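Local coordinates for epsin 1 (Danio rerio, PDB 5LP0), which probably binds membranes rich in phosphatidylinositol 4,5-bisphosphate through its ENTH domain, bends them and promotes clathrin-coated invaginations in receptor-mediated endocytosis, at residues Arg13-Asn18 against Met66-Tyr71; Asp33-Val38 against Glu78-Gln83. All blocks are in the same frame, centred on the assembly; numbering follows the deposited sequence.

Overall arrangement
From the N terminus, helix 8-15 and the turn after it come first and are met by helix 59-75, so contact 1 closes a loop of 47 residues that is mostly helical. Within that loop, the turn that follows helix 25-34 packs on the first turn of helix 78-86 in contact 2, closing a loop of 39 residues, 30 of them helical. The segments alternate along the chain, so the two loops cross rather than nest. Their centres lie about 15 Å apart, yet they meet where Met69 SD packs against Val80 CG1 at 4.0 Å. Contact 1 ties the first helix to the middle of the all-helical ENTH domain; contact 2 joins the link between helices 25-34 and 38-51 to helix 78-86.

Contact 1: residues Arg13-Asn18 against Met66-Tyr71; sequences REATSN and MTLMEY
Leu68 meets Ala15 and Thr16 through a single methyl group, CD2, in a small, wholly apolar contact that buries 100 Å². On the helix of Met66-Tyr71, Met66 comes first and turns its side chain away from Arg13-Asn18, toward helix 108-122. Leu68, two residues on, faces Arg13-Asn18. Its CG stands anti to the backbone N (chi1 174°), and the branched end carries CD2 across to the close of helix 8-15. There CD2 lies 4.2 Å from Ala15 CB and 4.0 Å from Thr16 CG2, at ordinary van der Waals spacing. The Thr16 and Leu68 side chains cross at about a right angle. Alanine suits the last helical turn because its short side chain lets the backbones approach, with Ala15 CA and Leu68 CA 7.3 Å apart.

Thr16, the first residue to leave helical geometry, serves two surroundings. Its methyl joins the apolar contact, while OG1, set between the backbone N and carbonyl carbon (chi1 60°), bonds to Val12 O and to Arg51 NH1. Arg51 is, by similarity, a phosphoinositide-binding residue, as are Arg13, Asn18 and His61, so the contact lies next to the probable lipid headgroup site, with the Thr16 side chain bonded to one of its arginines.

Met69 next points to helix 38-51, packing on Met45, Val48 and Trp49. Helix 25-34 borders the contact through Met28, which touches Leu68 and Tyr71, and Pro23 in the preceding loop packs on Ala15; helix 59-75 thus runs among helices 8-15, 25-34, 38-51 and 108-122.

Contact 2: residues Asp33-Val38 against Glu78-Gln83; sequences DLTYNV and ERVAQQ
Thr35 and Val80 are brought together by their first torsions: both CG2 methyls stand anti to their own carbonyl carbons, beside the backbone N, with chi1 66° for Thr35 and 177° for Val80. The two side chains cross at about a right angle, and Val80 CG2 rests against both Thr35 CG2 and Thr35 CB, each at 3.9 Å. Threonine fits this buried place because its methyl joins the apolar contact while OG1 bonds to Ala32 O and Ser77 N, tying the last turn of helix 25-34 to the link between helices 59-75 and 78-86. Valine's two methyls serve different neighbours: CG2 meets Thr35, CG1 meets Met69 of helix 59-75.

Nearer the surface, Arg79 extends from the first turn of its helix and bends at chi3 (65°), which carries its guanidinium to the turn of Asp33-Val38. NH1 approaches Val38 CG2 obliquely at 3.6 Å. The same nitrogen gives an in-plane bond to a water at 2.9 Å from NH1, and this water donates to Thr35 O at 2.8 Å. A second water bonds to Val38 O and, weakly, to Arg79 NH1. A long, flexible arginine suits this exposed seam, since two water bridges join it to carbonyls that it does not bond directly.

Asp33-Val38 makes a type I turn from Leu34 to Asn37, and Asn37 is the N-cap of helix 38-51, its OD1 accepting from Ala40 N. That helix also supplies Phe41, which forms a cation-pi pair with Arg79 and packs on Val80, while Leu72 and Ile73 of helix 59-75 add to the packing round Val80.

Contact 1: residues Arg13-Asn18 against Met66-Tyr71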
# COMPACT_ATOMS: atom_id res chain seq x y z
N ARG A 13 -9.55 -2.67 2.39
CA ARG A 13 -10.48 -2.17 1.37
C ARG A 13 -10.85 -0.72 1.66
O ARG A 13 -10.84 0.12 0.77
CB ARG A 13 -11.75 -3.02 1.30
CG ARG A 13 -11.55 -4.33 0.62
CD ARG A 13 -12.78 -5.23 0.75
NE ARG A 13 -12.58 -6.48 0.03
CZ ARG A 13 -12.80 -6.64 -1.27
NH1 ARG A 13 -13.27 -5.64 -2.00
NH2 ARG A 13 -12.56 -7.82 -1.83
N GLU A 14 -11.14 -0.43 2.91
CA GLU A 14 -11.51 0.90 3.32
C GLU A 14 -10.37 1.88 3.06
O GLU A 14 -10.59 2.97 2.58
CB GLU A 14 -11.86 0.91 4.81
CG GLU A 14 -12.14 2.29 5.34
CD GLU A 14 -13.41 2.88 4.78
OE1 GLU A 14 -14.37 2.10 4.54
OE2 GLU A 14 -13.45 4.11 4.54
N ALA A 15 -9.15 1.45 3.37
CA ALA A 15 -7.97 2.28 3.22
C ALA A 15 -7.64 2.55 1.76
O ALA A 15 -6.90 3.48 1.45
CB ALA A 15 -6.76 1.62 3.91
N THR A 16 -8.10 1.68 0.87
CA THR A 16 -7.75 1.80 -0.54
C THR A 16 -8.95 2.07 -1.47
O THR A 16 -8.89 1.80 -2.68
CB THR A 16 -7.00 0.55 -0.99
OG1 THR A 16 -7.83 -0.62 -0.81
CG2 THR A 16 -5.69 0.39 -0.20
N SER A 17 -10.01 2.62 -0.92
CA SER A 17 -11.22 2.88 -1.69
C SER A 17 -11.04 3.98 -2.74
O SER A 17 -10.02 4.69 -2.76
CB SER A 17 -12.35 3.33 -0.75
OG SER A 17 -12.14 4.69 -0.40
N ASN A 18 -12.03 4.14 -3.59
CA ASN A 18 -11.98 5.22 -4.58
C ASN A 18 -12.29 6.61 -4.01
O ASN A 18 -12.23 7.58 -4.76
CB ASN A 18 -12.93 4.91 -5.74
CG ASN A 18 -12.36 3.92 -6.74
OD1 ASN A 18 -11.15 3.90 -7.02
ND2 ASN A 18 -13.23 3.09 -7.30
N MET A 66 -0.71 1.95 -2.95
CA MET A 66 0.74 2.18 -2.89
C MET A 66 1.05 3.02 -1.66
O MET A 66 2.05 2.79 -0.98
CB MET A 66 1.29 2.87 -4.14
CG MET A 66 1.48 1.93 -5.32
SD MET A 66 2.41 2.68 -6.67
CE MET A 66 1.11 3.76 -7.26
N THR A 67 0.18 3.98 -1.33
CA THR A 67 0.36 4.76 -0.10
C THR A 67 0.30 3.83 1.11
O THR A 67 1.15 3.90 1.99
CB THR A 67 -0.69 5.82 -0.00
OG1 THR A 67 -0.53 6.70 -1.12
CG2 THR A 67 -0.55 6.61 1.30
N LEU A 68 -0.66 2.91 1.12
CA LEU A 68 -0.76 1.96 2.21
C LEU A 68 0.46 1.03 2.23
O LEU A 68 1.06 0.81 3.29
CB LEU A 68 -2.06 1.17 2.10
CG LEU A 68 -2.19 0.05 3.13
CD1 LEU A 68 -2.21 0.62 4.54
CD2 LEU A 68 -3.44 -0.76 2.86
N MET A 69 0.85 0.49 1.09
CA MET A 69 1.99 -0.41 1.07
C MET A 69 3.24 0.30 1.57
O MET A 69 3.99 -0.28 2.36
CB MET A 69 2.22 -0.99 -0.33
CG MET A 69 3.20 -2.17 -0.29
SD MET A 69 2.52 -3.64 0.58
CE MET A 69 1.96 -4.61 -0.82
N GLU A 70 3.47 1.54 1.15
CA GLU A 70 4.61 2.28 1.65
C GLU A 70 4.57 2.40 3.17
O GLU A 70 5.58 2.18 3.87
CB GLU A 70 4.64 3.67 1.02
CG GLU A 70 5.79 4.51 1.53
CD GLU A 70 5.84 5.88 0.90
OE1 GLU A 70 4.83 6.31 0.30
OE2 GLU A 70 6.90 6.52 0.99
N TYR A 71 3.42 2.77 3.70
CA TYR A 71 3.26 2.90 5.14
C TYR A 71 3.56 1.57 5.85
O TYR A 71 4.21 1.54 6.89
CB TYR A 71 1.84 3.37 5.47
CG TYR A 71 1.62 3.61 6.94
CD1 TYR A 71 1.80 4.86 7.48
CD2 TYR A 71 1.22 2.59 7.79
CE1 TYR A 71 1.57 5.11 8.81
CE2 TYR A 71 1.02 2.82 9.14
CZ TYR A 71 1.21 4.08 9.64
OH TYR A 71 1.01 4.34 10.98

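Contact 2: residues Asp33-Val38 against Glu78-Gln83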
# COMPACT_ATOMS: atom_id res chain seq x y z
N ASP A 33 -0.19 -2.70 12.73
CA ASP A 33 -0.13 -3.61 13.87
C ASP A 33 -0.56 -5.03 13.46
O ASP A 33 0.05 -6.00 13.89
CB ASP A 33 -1.03 -3.13 15.01
CG ASP A 33 -0.44 -1.97 15.77
OD1 ASP A 33 0.80 -1.83 15.81
OD2 ASP A 33 -1.24 -1.19 16.34
N LEU A 34 -1.61 -5.12 12.63
CA LEU A 34 -2.10 -6.43 12.18
C LEU A 34 -1.08 -7.18 11.31
O LEU A 34 -1.14 -8.40 11.22
CB LEU A 34 -3.44 -6.30 11.44
CG LEU A 34 -4.63 -5.99 12.35
CD1 LEU A 34 -5.83 -5.57 11.54
CD2 LEU A 34 -5.00 -7.20 13.22
N THR A 35 -0.17 -6.48 10.65
CA THR A 35 0.85 -7.21 9.87
C THR A 35 1.78 -8.10 10.70
O THR A 35 2.46 -8.96 10.13
CB THR A 35 1.74 -6.30 8.98
OG1 THR A 35 2.55 -5.44 9.79
CG2 THR A 35 0.86 -5.49 7.99
N TYR A 36 1.82 -7.89 12.02
CA TYR A 36 2.56 -8.79 12.91
C TYR A 36 1.77 -10.03 13.27
O TYR A 36 2.29 -10.89 13.95
CB TYR A 36 2.97 -8.06 14.19
CG TYR A 36 3.96 -6.95 13.97
CD1 TYR A 36 3.54 -5.66 13.71
CD2 TYR A 36 5.31 -7.21 14.03
CE1 TYR A 36 4.47 -4.64 13.52
CE2 TYR A 36 6.24 -6.22 13.85
CZ TYR A 36 5.82 -4.96 13.60
OH TYR A 36 6.80 -4.03 13.42
N ASN A 37 0.52 -10.10 12.85
CA ASN A 37 -0.34 -11.26 13.09
C ASN A 37 -0.30 -12.09 11.80
O ASN A 37 -0.73 -11.62 10.74
CB ASN A 37 -1.74 -10.75 13.40
CG ASN A 37 -2.76 -11.85 13.60
OD1 ASN A 37 -2.91 -12.75 12.78
ND2 ASN A 37 -3.51 -11.74 14.69
N VAL A 38 0.29 -13.27 11.84
CA VAL A 38 0.61 -13.99 10.62
C VAL A 38 -0.64 -14.28 9.74
O VAL A 38 -0.62 -14.16 8.50
CB VAL A 38 1.42 -15.28 10.94
CG1 VAL A 38 0.54 -16.30 11.64
CG2 VAL A 38 2.00 -15.86 9.68
N GLU A 78 8.59 -6.45 9.29
CA GLU A 78 9.60 -6.48 8.25
C GLU A 78 9.27 -7.50 7.16
O GLU A 78 9.84 -7.45 6.08
CB GLU A 78 11.00 -6.68 8.86
CG GLU A 78 11.44 -5.47 9.70
CD GLU A 78 12.89 -5.51 10.15
OE1 GLU A 78 13.51 -6.60 10.19
OE2 GLU A 78 13.42 -4.43 10.46
N ARG A 79 8.32 -8.40 7.45
CA ARG A 79 7.83 -9.34 6.44
C ARG A 79 7.14 -8.63 5.29
O ARG A 79 7.06 -9.16 4.20
CB ARG A 79 6.84 -10.34 7.06
CG ARG A 79 7.44 -11.30 8.09
CD ARG A 79 6.46 -12.42 8.51
NE ARG A 79 6.15 -13.30 7.37
CZ ARG A 79 4.94 -13.74 7.05
NH1 ARG A 79 3.88 -13.41 7.78
NH2 ARG A 79 4.78 -14.52 5.99
N VAL A 80 6.62 -7.43 5.55
CA VAL A 80 5.97 -6.65 4.49
C VAL A 80 6.99 -6.29 3.40
O VAL A 80 6.79 -6.61 2.21
CB VAL A 80 5.31 -5.37 5.03
CG1 VAL A 80 4.71 -4.55 3.85
CG2 VAL A 80 4.21 -5.69 6.04
N ALA A 81 8.08 -5.64 3.79
CA ALA A 81 9.10 -5.22 2.83
C ALA A 81 9.69 -6.44 2.12
O ALA A 81 9.99 -6.42 0.93
CB ALA A 81 10.20 -4.39 3.52
N GLN A 82 9.86 -7.53 2.86
CA GLN A 82 10.40 -8.73 2.27
C GLN A 82 9.50 -9.26 1.17
O GLN A 82 9.97 -9.61 0.09
CB GLN A 82 10.57 -9.82 3.33
CG GLN A 82 11.55 -10.91 2.92
CD GLN A 82 10.97 -11.94 1.95
OE1 GLN A 82 9.75 -12.08 1.81
NE2 GLN A 82 11.87 -12.67 1.27
N GLN A 83 8.19 -9.32 1.44
CA GLN A 83 7.28 -9.83 0.42
C GLN A 83 7.21 -8.86 -0.76
O GLN A 83 7.11 -9.29 -1.93
CB GLN A 83 5.89 -10.13 0.99
CG GLN A 83 4.97 -10.69 -0.08
CD GLN A 83 3.62 -11.16 0.42
OE1 GLN A 83 2.57 -10.71 -0.05
NE2 GLN A 83 3.64 -12.09 1.32
O HOH W 1 3.36 -11.62 9.96
O HOH W 2 1.24 -15.12 6.77